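Local atomic coordinates of metallo-beta-lactamase (Serratia marcescens, PDB entry 6K4X), a protein that hydrolyses beta-lactam antibiotics with a pair of zinc ions, as expected for a subclass B3 metallo-beta-lactamase. Residues Thr91-Val99 and His150-Thr158; Phe200-Ala211 and Asn239-Arg250. One frame throughout, in Å; residues are numbered along the deposited sequence.

Contact 1 of 2, residues Thr91-Val99 and His150-Thr158; sequences TVLAGAANV and HTEGGITWT. With ZN (zinc ion), chain B; D0U (4-azanyl-2-sulfanyl-benzoic acid), chain E.
Asn98 and Thr151 cross at about a right angle, and the amide of Asn98 does most of the polar work between Thr91-Val99 and His150-Thr158. With CG anti to its own carbonyl carbon (chi1 -75°), the amide reaches across to the turn Thr151-Gly154. Asn98 ND2 donates to Thr151 OG1 over 3.0 Å; the bond is nearly straight, 171° at the hydrogen, and the hydroxyl lies in the amide plane. Asn98 OD1 takes a weaker, bent bond from Gly153 N (2.9 Å), so both polar ends of the amide are used, which favours this orientation. The side chain of Thr151 also touches the zinc ligand His72, which places Thr151 in the second shell and Asn98 behind it. This is the alpha-beta/beta-alpha sandwich of the metallo-beta-lactamases, with strands 91-95 and 155-158 in its two facing sheets, 122° apart in direction. One residue before Thr151, His150 NE2 binds zinc at 2.0 Å; His72, His74 and the inhibitor sulfur S1 complete the site. Gly95 CA lies 3.3 Å from Gly153 O, a CA-H...O contact, and a water joins Gly95 N to the same oxygen. Farther along, Ile155 CG1 rests 3.5 Å from Gly95 N, while its CG2 branch covers one face of the Trp157 indole, whose CZ2 approaches Leu93 O at 3.7 Å.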
loop_
_atom_site.group_PDB
_atom_site.type_symbol
_atom_site.label_atom_id
_atom_site.label_comp_id
_atom_site.label_asym_id
_atom_site.label_seq_id
_atom_site.Cartn_x
_atom_site.Cartn_y
_atom_site.Cartn_z
ATOM N N THR A 91 13.369 0.631 9.747
ATOM C CA THR A 91 13.110 -0.797 9.617
ATOM C C THR A 91 11.943 -0.992 8.664
ATOM O O THR A 91 10.937 -0.261 8.756
ATOM C CB THR A 91 12.792 -1.423 10.968
ATOM O OG1 THR A 91 13.964 -1.269 11.771
ATOM C CG2 THR A 91 12.427 -2.884 10.881
ATOM N N VAL A 92 12.067 -1.947 7.746
ATOM C CA VAL A 92 11.031 -2.257 6.779
ATOM C C VAL A 92 10.197 -3.427 7.302
ATOM O O VAL A 92 10.748 -4.471 7.654
ATOM C CB VAL A 92 11.672 -2.615 5.430
ATOM C CG1 VAL A 92 10.621 -2.986 4.407
ATOM C CG2 VAL A 92 12.552 -1.476 4.925
ATOM N N LEU A 93 8.871 -3.271 7.333
ATOM C CA LEU A 93 7.987 -4.302 7.836
ATOM C C LEU A 93 7.085 -4.793 6.715
ATOM O O LEU A 93 6.554 -3.999 5.943
ATOM C CB LEU A 93 7.140 -3.769 8.978
ATOM C CG LEU A 93 7.917 -3.268 10.182
ATOM C CD1 LEU A 93 6.978 -2.746 11.245
ATOM C CD2 LEU A 93 8.818 -4.322 10.775
ATOM N N ALA A 94 6.874 -6.110 6.656
ATOM C CA ALA A 94 6.137 -6.720 5.578
ATOM C C ALA A 94 5.517 -8.030 6.045
ATOM O O ALA A 94 5.958 -8.664 7.026
ATOM C CB ALA A 94 7.034 -6.960 4.395
ATOM N N GLY A 95 4.565 -8.511 5.249
ATOM C CA GLY A 95 4.039 -9.836 5.461
ATOM C C GLY A 95 5.127 -10.878 5.306
ATOM O O GLY A 95 6.035 -10.736 4.493
ATOM N N ALA A 96 5.028 -11.962 6.090
ATOM C CA ALA A 96 6.087 -12.967 6.194
ATOM C C ALA A 96 6.538 -13.462 4.829
ATOM O O ALA A 96 7.735 -13.600 4.615
ATOM C CB ALA A 96 5.618 -14.126 7.044
ATOM N N ALA A 97 5.596 -13.766 3.941
ATOM C CA ALA A 97 5.934 -14.415 2.681
ATOM C C ALA A 97 6.537 -13.440 1.669
ATOM O O ALA A 97 7.005 -13.886 0.645
ATOM C CB ALA A 97 4.699 -15.082 2.108
ATOM N N ASN A 98 6.503 -12.136 1.927
ATOM C CA ASN A 98 7.123 -11.156 1.016
ATOM C C ASN A 98 8.481 -10.659 1.525
ATOM O O ASN A 98 9.153 -9.892 0.829
ATOM C CB ASN A 98 6.211 -9.948 0.790
ATOM C CG ASN A 98 5.030 -10.224 -0.124
ATOM O OD1 ASN A 98 4.866 -11.331 -0.647
ATOM N ND2 ASN A 98 4.208 -9.217 -0.357
ATOM N N VAL A 99 8.902 -11.074 2.723
ATOM C CA VAL A 99 10.182 -10.606 3.269
ATOM C C VAL A 99 11.333 -10.911 2.302
ATOM O O VAL A 99 12.164 -10.038 2.017
ATOM C CB VAL A 99 10.416 -11.192 4.678
ATOM C CG1 VAL A 99 11.865 -11.015 5.131
ATOM C CG2 VAL A 99 9.459 -10.587 5.694
ATOM N N HIS A 150 -2.804 -11.269 -4.536
ATOM C CA HIS A 150 -1.925 -10.612 -5.527
ATOM C C HIS A 150 -0.460 -10.988 -5.273
ATOM O O HIS A 150 0.309 -11.153 -6.229
ATOM C CB HIS A 150 -2.221 -9.124 -5.539
ATOM C CG HIS A 150 -1.437 -8.323 -6.508
ATOM N ND1 HIS A 150 -1.827 -8.181 -7.806
ATOM C CD2 HIS A 150 -0.336 -7.561 -6.348
ATOM C CE1 HIS A 150 -0.991 -7.335 -8.409
ATOM N NE2 HIS A 150 -0.029 -6.974 -7.549
ATOM N N THR A 151 -0.112 -11.101 -3.988
ATOM C CA THR A 151 1.141 -11.675 -3.532
ATOM C C THR A 151 0.833 -12.424 -2.245
ATOM O O THR A 151 -0.150 -12.112 -1.563
ATOM C CB THR A 151 2.250 -10.636 -3.246
ATOM O OG1 THR A 151 1.895 -9.868 -2.085
ATOM C CG2 THR A 151 2.601 -9.757 -4.422
ATOM N N GLU A 152 1.687 -13.378 -1.876
ATOM C CA GLU A 152 1.382 -14.148 -0.678
ATOM C C GLU A 152 1.509 -13.305 0.595
ATOM O O GLU A 152 0.773 -13.533 1.562
ATOM C CB GLU A 152 2.328 -15.342 -0.562
ATOM C CG GLU A 152 2.063 -16.474 -1.531
ATOM C CD GLU A 152 2.798 -17.766 -1.230
ATOM O OE1 GLU A 152 3.586 -17.777 -0.277
ATOM O OE2 GLU A 152 2.551 -18.768 -1.949
ATOM N N GLY A 153 2.427 -12.327 0.600
ATOM C CA GLY A 153 2.673 -11.554 1.821
ATOM C C GLY A 153 2.023 -10.178 1.821
ATOM O O GLY A 153 2.412 -9.333 2.616
ATOM N N GLY A 154 0.990 -9.963 1.011
ATOM C CA GLY A 154 0.332 -8.652 0.950
ATOM C C GLY A 154 -0.239 -8.249 2.287
ATOM O O GLY A 154 -0.878 -9.078 2.950
ATOM N N ILE A 155 -0.058 -6.980 2.665
ATOM C CA ILE A 155 -0.599 -6.430 3.879
ATOM C C ILE A 155 -1.331 -5.140 3.542
ATOM O O ILE A 155 -0.811 -4.270 2.828
ATOM C CB ILE A 155 0.491 -6.151 4.929
ATOM C CG1 ILE A 155 1.237 -7.419 5.352
ATOM C CG2 ILE A 155 -0.094 -5.422 6.132
ATOM C CD1 ILE A 155 0.452 -8.390 6.196
ATOM N N THR A 156 -2.531 -5.005 4.112
ATOM C CA THR A 156 -3.305 -3.774 4.170
ATOM C C THR A 156 -3.162 -3.186 5.572
ATOM O O THR A 156 -3.255 -3.921 6.557
ATOM C CB THR A 156 -4.763 -4.079 3.816
ATOM O OG1 THR A 156 -4.846 -4.415 2.434
ATOM C CG2 THR A 156 -5.734 -2.971 4.114
ATOM N N TRP A 157 -2.859 -1.896 5.667
ATOM C CA TRP A 157 -2.446 -1.263 6.914
ATOM C C TRP A 157 -3.527 -0.289 7.362
ATOM O O TRP A 157 -4.056 0.462 6.518
ATOM C CB TRP A 157 -1.123 -0.527 6.707
ATOM C CG TRP A 157 0.008 -1.382 6.238
ATOM C CD1 TRP A 157 0.358 -1.581 4.938
ATOM C CD2 TRP A 157 0.920 -2.180 7.017
ATOM N NE1 TRP A 157 1.459 -2.376 4.839
ATOM C CE2 TRP A 157 1.820 -2.765 6.095
ATOM C CE3 TRP A 157 1.102 -2.427 8.381
ATOM C CZ2 TRP A 157 2.881 -3.565 6.483
ATOM C CZ3 TRP A 157 2.169 -3.208 8.762
ATOM C CH2 TRP A 157 3.026 -3.768 7.822
ATOM N N THR A 158 -3.839 -0.241 8.663
ATOM C CA THR A 158 -4.904 0.639 9.141
ATOM C C THR A 158 -4.472 1.407 10.392
ATOM O O THR A 158 -3.643 0.969 11.180
ATOM C CB THR A 158 -6.193 -0.133 9.438
ATOM O OG1 THR A 158 -5.973 -1.072 10.495
ATOM C CG2 THR A 158 -6.683 -0.877 8.217
HETATM ZN ZN ZN B . 1.547 -5.721 -7.685
HETATM O O2 D0U E . -0.892 -3.454 -7.900
HETATM C C7 D0U E . -1.647 -3.907 -8.789
HETATM O O1 D0U E . -2.895 -4.017 -8.616
HETATM C C3 D0U E . -1.109 -4.362 -10.099
HETATM C C2 D0U E . -2.074 -4.612 -11.113
HETATM C C4 D0U E . 0.261 -4.533 -10.369
HETATM S S1 D0U E . 1.602 -4.193 -9.371
HETATM C C5 D0U E . 0.603 -4.997 -11.659
HETATM C C6 D0U E . -0.343 -5.261 -12.652
HETATM N N1 D0U E . 0.040 -5.680 -13.920
HETATM C C1 D0U E . -1.663 -5.043 -12.374
HETATM O O HOH W 1 3.719 -6.825 3.054
HETATM O O HOH W 2 6.707 -16.412 -0.876
#

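Contact 2 of 2, residues Phe200-Ala211 and Asn239-Arg250; sequences FEAVEKLSCDIA and NGACRAIAAAGR. With SO4 (sulfate ion), chain H.
Phe200 lays one ring face over the backbone of helix 241-250, with Arg250 N 3.5 Å above the ring plane, over its centre. Helices 200-205 and 241-250 form a nearly antiparallel pair, 162° between directions and 7.6 Å between axes, on the outer side of the five-stranded sheet that includes strand 210-213 of the alpha-beta/beta-alpha fold. Such closeness rests on small residues: Ala246 CB sits 3.4 Å from Phe200 O, and Gly249 leaves room for the ring. Arg250, CG anti to its backbone N and the chain bent at chi3, passes its CB over the ring off-centre and swings its guanidinium past Phe200 CB to Glu204. There Arg250 NH1 and NH2 each take one oxygen of Glu204 end-on, NH1 to OE1 nearly straight at 3.0 Å. OE1 uses its syn lone pair, while NH2 meets OE2 on the syn side but clearly out of the carboxylate plane, with planes 35° apart. Arg243 turns its guanidinium edge to a sulfate, probably from the crystallisation liquor, and its NH1 reaches Glu204 O through a water. At the far end Ala211 CB packs on Ala241 CB, beside the disulfide that joins Cys208 SG to Cys242 SG at 2.1 Å, chi3 77°.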
loop_
_atom_site.group_PDB
_atom_site.type_symbol
_atom_site.label_atom_id
_atom_site.label_comp_id
_atom_site.label_asym_id
_atom_site.label_seq_id
_atom_site.Cartn_x
_atom_site.Cartn_y
_atom_site.Cartn_z
ATOM N N PHE A 200 -10.828 -10.305 -0.142
ATOM C CA PHE A 200 -11.996 -9.496 -0.421
ATOM C C PHE A 200 -12.891 -9.421 0.823
ATOM O O PHE A 200 -13.397 -8.338 1.165
ATOM C CB PHE A 200 -12.825 -10.038 -1.586
ATOM C CG PHE A 200 -12.086 -10.379 -2.854
ATOM C CD1 PHE A 200 -10.982 -9.670 -3.310
ATOM C CD2 PHE A 200 -12.509 -11.462 -3.600
ATOM C CE1 PHE A 200 -10.320 -10.041 -4.471
ATOM C CE2 PHE A 200 -11.852 -11.829 -4.763
ATOM C CZ PHE A 200 -10.760 -11.127 -5.194
ATOM N N GLU A 201 -13.079 -10.556 1.489
ATOM C CA GLU A 201 -13.934 -10.610 2.676
ATOM C C GLU A 201 -13.331 -9.761 3.801
ATOM O O GLU A 201 -14.053 -9.005 4.473
ATOM C CB GLU A 201 -14.131 -12.055 3.118
ATOM C CG GLU A 201 -15.011 -12.858 2.179
ATOM C CD GLU A 201 -15.582 -14.118 2.804
ATOM O OE1 GLU A 201 -16.401 -14.790 2.146
ATOM O OE2 GLU A 201 -15.206 -14.424 3.948
ATOM N N ALA A 202 -12.021 -9.863 4.010
ATOM C CA ALA A 202 -11.409 -9.098 5.083
ATOM C C ALA A 202 -11.546 -7.597 4.805
ATOM O O ALA A 202 -11.851 -6.796 5.702
ATOM C CB ALA A 202 -9.968 -9.490 5.255
ATOM N N VAL A 203 -11.256 -7.184 3.571
ATOM C CA VAL A 203 -11.224 -5.767 3.265
ATOM C C VAL A 203 -12.632 -5.161 3.331
ATOM O O VAL A 203 -12.811 -4.044 3.827
ATOM C CB VAL A 203 -10.515 -5.513 1.924
ATOM C CG1 VAL A 203 -10.679 -4.083 1.457
ATOM C CG2 VAL A 203 -9.044 -5.869 2.056
ATOM N N GLU A 204 -13.643 -5.893 2.873
ATOM C CA GLU A 204 -15.010 -5.352 2.899
ATOM C C GLU A 204 -15.561 -5.325 4.334
ATOM O O GLU A 204 -16.658 -4.759 4.542
ATOM C CB GLU A 204 -15.916 -6.058 1.884
ATOM C CG GLU A 204 -16.293 -7.472 2.245
ATOM C CD GLU A 204 -16.748 -8.331 1.069
ATOM O OE1 GLU A 204 -16.897 -7.810 -0.064
ATOM O OE2 GLU A 204 -16.993 -9.513 1.300
ATOM N N LYS A 205 -14.872 -5.894 5.322
ATOM C CA LYS A 205 -15.281 -5.794 6.735
ATOM C C LYS A 205 -14.496 -4.726 7.507
ATOM O O LYS A 205 -14.847 -4.431 8.649
ATOM C CB LYS A 205 -15.093 -7.149 7.417
ATOM C CG LYS A 205 -16.070 -8.228 6.978
ATOM C CD LYS A 205 -15.724 -9.557 7.614
ATOM C CE LYS A 205 -16.469 -10.720 7.002
ATOM N NZ LYS A 205 -17.926 -10.591 7.226
ATOM N N LEU A 206 -13.427 -4.156 6.941
ATOM C CA LEU A 206 -12.610 -3.181 7.685
ATOM C C LEU A 206 -13.445 -1.955 8.047
ATOM O O LEU A 206 -14.204 -1.443 7.262
ATOM C CB LEU A 206 -11.429 -2.713 6.830
ATOM C CG LEU A 206 -10.324 -3.739 6.603
ATOM C CD1 LEU A 206 -9.304 -3.226 5.614
ATOM C CD2 LEU A 206 -9.636 -4.127 7.896
ATOM N N SER A 207 -13.190 -1.421 9.236
ATOM C CA SER A 207 -13.544 -0.045 9.578
ATOM C C SER A 207 -12.772 0.892 8.643
ATOM O O SER A 207 -11.554 0.872 8.636
ATOM C CB SER A 207 -13.219 0.240 11.030
ATOM O OG SER A 207 -13.898 -0.655 11.901
ATOM N N CYS A 208 -13.467 1.705 7.844
ATOM C CA CYS A 208 -12.818 2.318 6.678
ATOM C C CYS A 208 -13.421 3.669 6.290
ATOM O O CYS A 208 -14.090 3.746 5.241
ATOM C CB CYS A 208 -12.975 1.362 5.496
ATOM S SG CYS A 208 -12.265 1.894 3.911
ATOM N N ASP A 209 -13.084 4.746 6.998
ATOM C CA ASP A 209 -13.584 6.060 6.655
ATOM C C ASP A 209 -12.843 6.635 5.448
ATOM O O ASP A 209 -13.482 7.279 4.607
ATOM C CB ASP A 209 -13.454 7.034 7.819
ATOM C CG ASP A 209 -14.293 6.630 9.009
ATOM O OD1 ASP A 209 -15.517 6.416 8.804
ATOM O OD2 ASP A 209 -13.753 6.531 10.105
ATOM N N ILE A 210 -11.524 6.482 5.411
ATOM C CA ILE A 210 -10.684 7.033 4.340
ATOM C C ILE A 210 -9.838 5.889 3.815
ATOM O O ILE A 210 -8.994 5.374 4.562
ATOM C CB ILE A 210 -9.784 8.166 4.853
ATOM C CG1 ILE A 210 -10.628 9.331 5.371
ATOM C CG2 ILE A 210 -8.784 8.590 3.775
ATOM C CD1 ILE A 210 -9.823 10.362 6.148
ATOM N N ALA A 211 -10.050 5.503 2.558
ATOM C CA ALA A 211 -9.213 4.484 1.925
ATOM C C ALA A 211 -8.249 5.157 0.965
ATOM O O ALA A 211 -8.653 5.985 0.138
ATOM C CB ALA A 211 -10.051 3.442 1.228
ATOM N N ASN A 239 -17.074 5.851 3.619
ATOM C CA ASN A 239 -16.946 4.677 4.447
ATOM C C ASN A 239 -17.383 3.412 3.704
ATOM O O ASN A 239 -17.276 2.339 4.259
ATOM C CB ASN A 239 -17.677 4.823 5.781
ATOM C CG ASN A 239 -19.170 4.950 5.644
ATOM O OD1 ASN A 239 -19.739 4.659 4.596
ATOM N ND2 ASN A 239 -19.819 5.435 6.693
ATOM N N GLY A 240 -17.741 3.537 2.423
ATOM C CA GLY A 240 -17.947 2.388 1.573
ATOM C C GLY A 240 -16.749 2.070 0.693
ATOM O O GLY A 240 -16.806 1.137 -0.106
ATOM N N ALA A 241 -15.648 2.810 0.812
ATOM C CA ALA A 241 -14.580 2.675 -0.169
ATOM C C ALA A 241 -13.899 1.311 -0.085
ATOM O O ALA A 241 -13.553 0.778 -1.153
ATOM C CB ALA A 241 -13.580 3.777 0.006
ATOM N N CYS A 242 -13.672 0.765 1.111
ATOM C CA CYS A 242 -13.050 -0.530 1.180
ATOM C C CYS A 242 -13.989 -1.612 0.626
ATOM O O CYS A 242 -13.533 -2.551 -0.026
ATOM C CB CYS A 242 -12.635 -0.846 2.610
ATOM S SG CYS A 242 -11.267 0.164 3.220
ATOM N N ARG A 243 -15.300 -1.495 0.874
ATOM C CA ARG A 243 -16.257 -2.415 0.281
ATOM C C ARG A 243 -16.163 -2.374 -1.234
ATOM O O ARG A 243 -16.223 -3.414 -1.895
ATOM C CB ARG A 243 -17.701 -2.145 0.724
ATOM C CG ARG A 243 -17.937 -2.406 2.207
ATOM C CD ARG A 243 -19.399 -2.278 2.621
ATOM N NE ARG A 243 -19.926 -0.925 2.584
ATOM C CZ ARG A 243 -19.916 -0.060 3.600
ATOM N NH1 ARG A 243 -19.353 -0.375 4.754
ATOM N NH2 ARG A 243 -20.470 1.131 3.437
ATOM N N ALA A 244 -15.982 -1.181 -1.781
ATOM C CA ALA A 244 -15.903 -1.020 -3.229
ATOM C C ALA A 244 -14.605 -1.606 -3.796
ATOM O O ALA A 244 -14.619 -2.229 -4.864
ATOM C CB ALA A 244 -16.042 0.432 -3.632
ATOM N N ILE A 245 -13.475 -1.381 -3.137
ATOM C CA ILE A 245 -12.208 -1.960 -3.579
ATOM C C ILE A 245 -12.317 -3.490 -3.580
ATOM O O ILE A 245 -11.923 -4.141 -4.541
ATOM C CB ILE A 245 -11.052 -1.488 -2.681
ATOM C CG1 ILE A 245 -10.859 0.022 -2.832
ATOM C CG2 ILE A 245 -9.768 -2.261 -2.978
ATOM C CD1 ILE A 245 -9.880 0.604 -1.853
ATOM N N ALA A 246 -12.912 -4.049 -2.536
ATOM C CA ALA A 246 -13.101 -5.482 -2.448
ATOM C C ALA A 246 -14.004 -5.981 -3.579
ATOM O O ALA A 246 -13.750 -7.034 -4.177
ATOM C CB ALA A 246 -13.655 -5.861 -1.096
ATOM N N ALA A 247 -15.107 -5.272 -3.832
ATOM C CA ALA A 247 -16.048 -5.671 -4.879
ATOM C C ALA A 247 -15.357 -5.669 -6.234
ATOM O O ALA A 247 -15.613 -6.539 -7.063
ATOM C CB ALA A 247 -17.260 -4.784 -4.876
ATOM N N ALA A 248 -14.521 -4.671 -6.489
ATOM C CA ALA A 248 -13.833 -4.615 -7.778
ATOM C C ALA A 248 -12.829 -5.767 -7.892
ATOM O O ALA A 248 -12.625 -6.318 -8.977
ATOM C CB ALA A 248 -13.140 -3.295 -7.953
ATOM N N GLY A 249 -12.163 -6.096 -6.791
ATOM C CA GLY A 249 -11.270 -7.244 -6.753
ATOM C C GLY A 249 -12.016 -8.532 -7.090
ATOM O O GLY A 249 -11.604 -9.334 -7.955
ATOM N N ARG A 250 -13.171 -8.731 -6.453
ATOM C CA ARG A 250 -13.982 -9.901 -6.686
ATOM C C ARG A 250 -14.425 -9.971 -8.148
ATOM O O ARG A 250 -14.358 -11.030 -8.765
ATOM C CB ARG A 250 -15.161 -9.927 -5.711
ATOM C CG ARG A 250 -16.016 -11.178 -5.829
ATOM C CD ARG A 250 -17.099 -11.252 -4.768
ATOM N NE ARG A 250 -16.597 -11.449 -3.412
ATOM C CZ ARG A 250 -16.681 -10.592 -2.393
ATOM N NH1 ARG A 250 -17.215 -9.386 -2.545
ATOM N NH2 ARG A 250 -16.200 -10.966 -1.214
HETATM S S SO4 H . -22.098 0.064 -0.334
HETATM O O1 SO4 H . -23.250 -0.740 -0.816
HETATM O O2 SO4 H . -20.914 -0.834 -0.159
HETATM O O3 SO4 H . -21.781 1.101 -1.351
HETATM O O4 SO4 H . -22.424 0.743 0.945
HETATM O O HOH W 3 -17.835 -5.531 -1.041
HETATM O O HOH W 4 -17.797 -2.522 5.743
HETATM O O HOH W 5 -16.382 1.647 6.953
HETATM O O HOH W 6 -17.943 5.456 9.294
#

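In the fold
Both contacts are mostly buried and reach the same five-stranded sheet: contact 1 through strand 155-163, contact 2 through strand 210-213. Contact 1 lies deeper, its centre 9 Å from that of the chain against 14 Å, and joins that sheet to the seven-stranded one; contact 2 packs two helices beside it. Their chemistry follows place. The inner contact relies on neutral amide, hydroxyl and backbone groups behind a zinc ligand, the outer one on a covalent bridge, apolar packing and a salt bridge at its more exposed side. The centres are about 18 Å apart, yet the two meet where Thr156 CG2 packs 3.9 Å from Leu206 CD1.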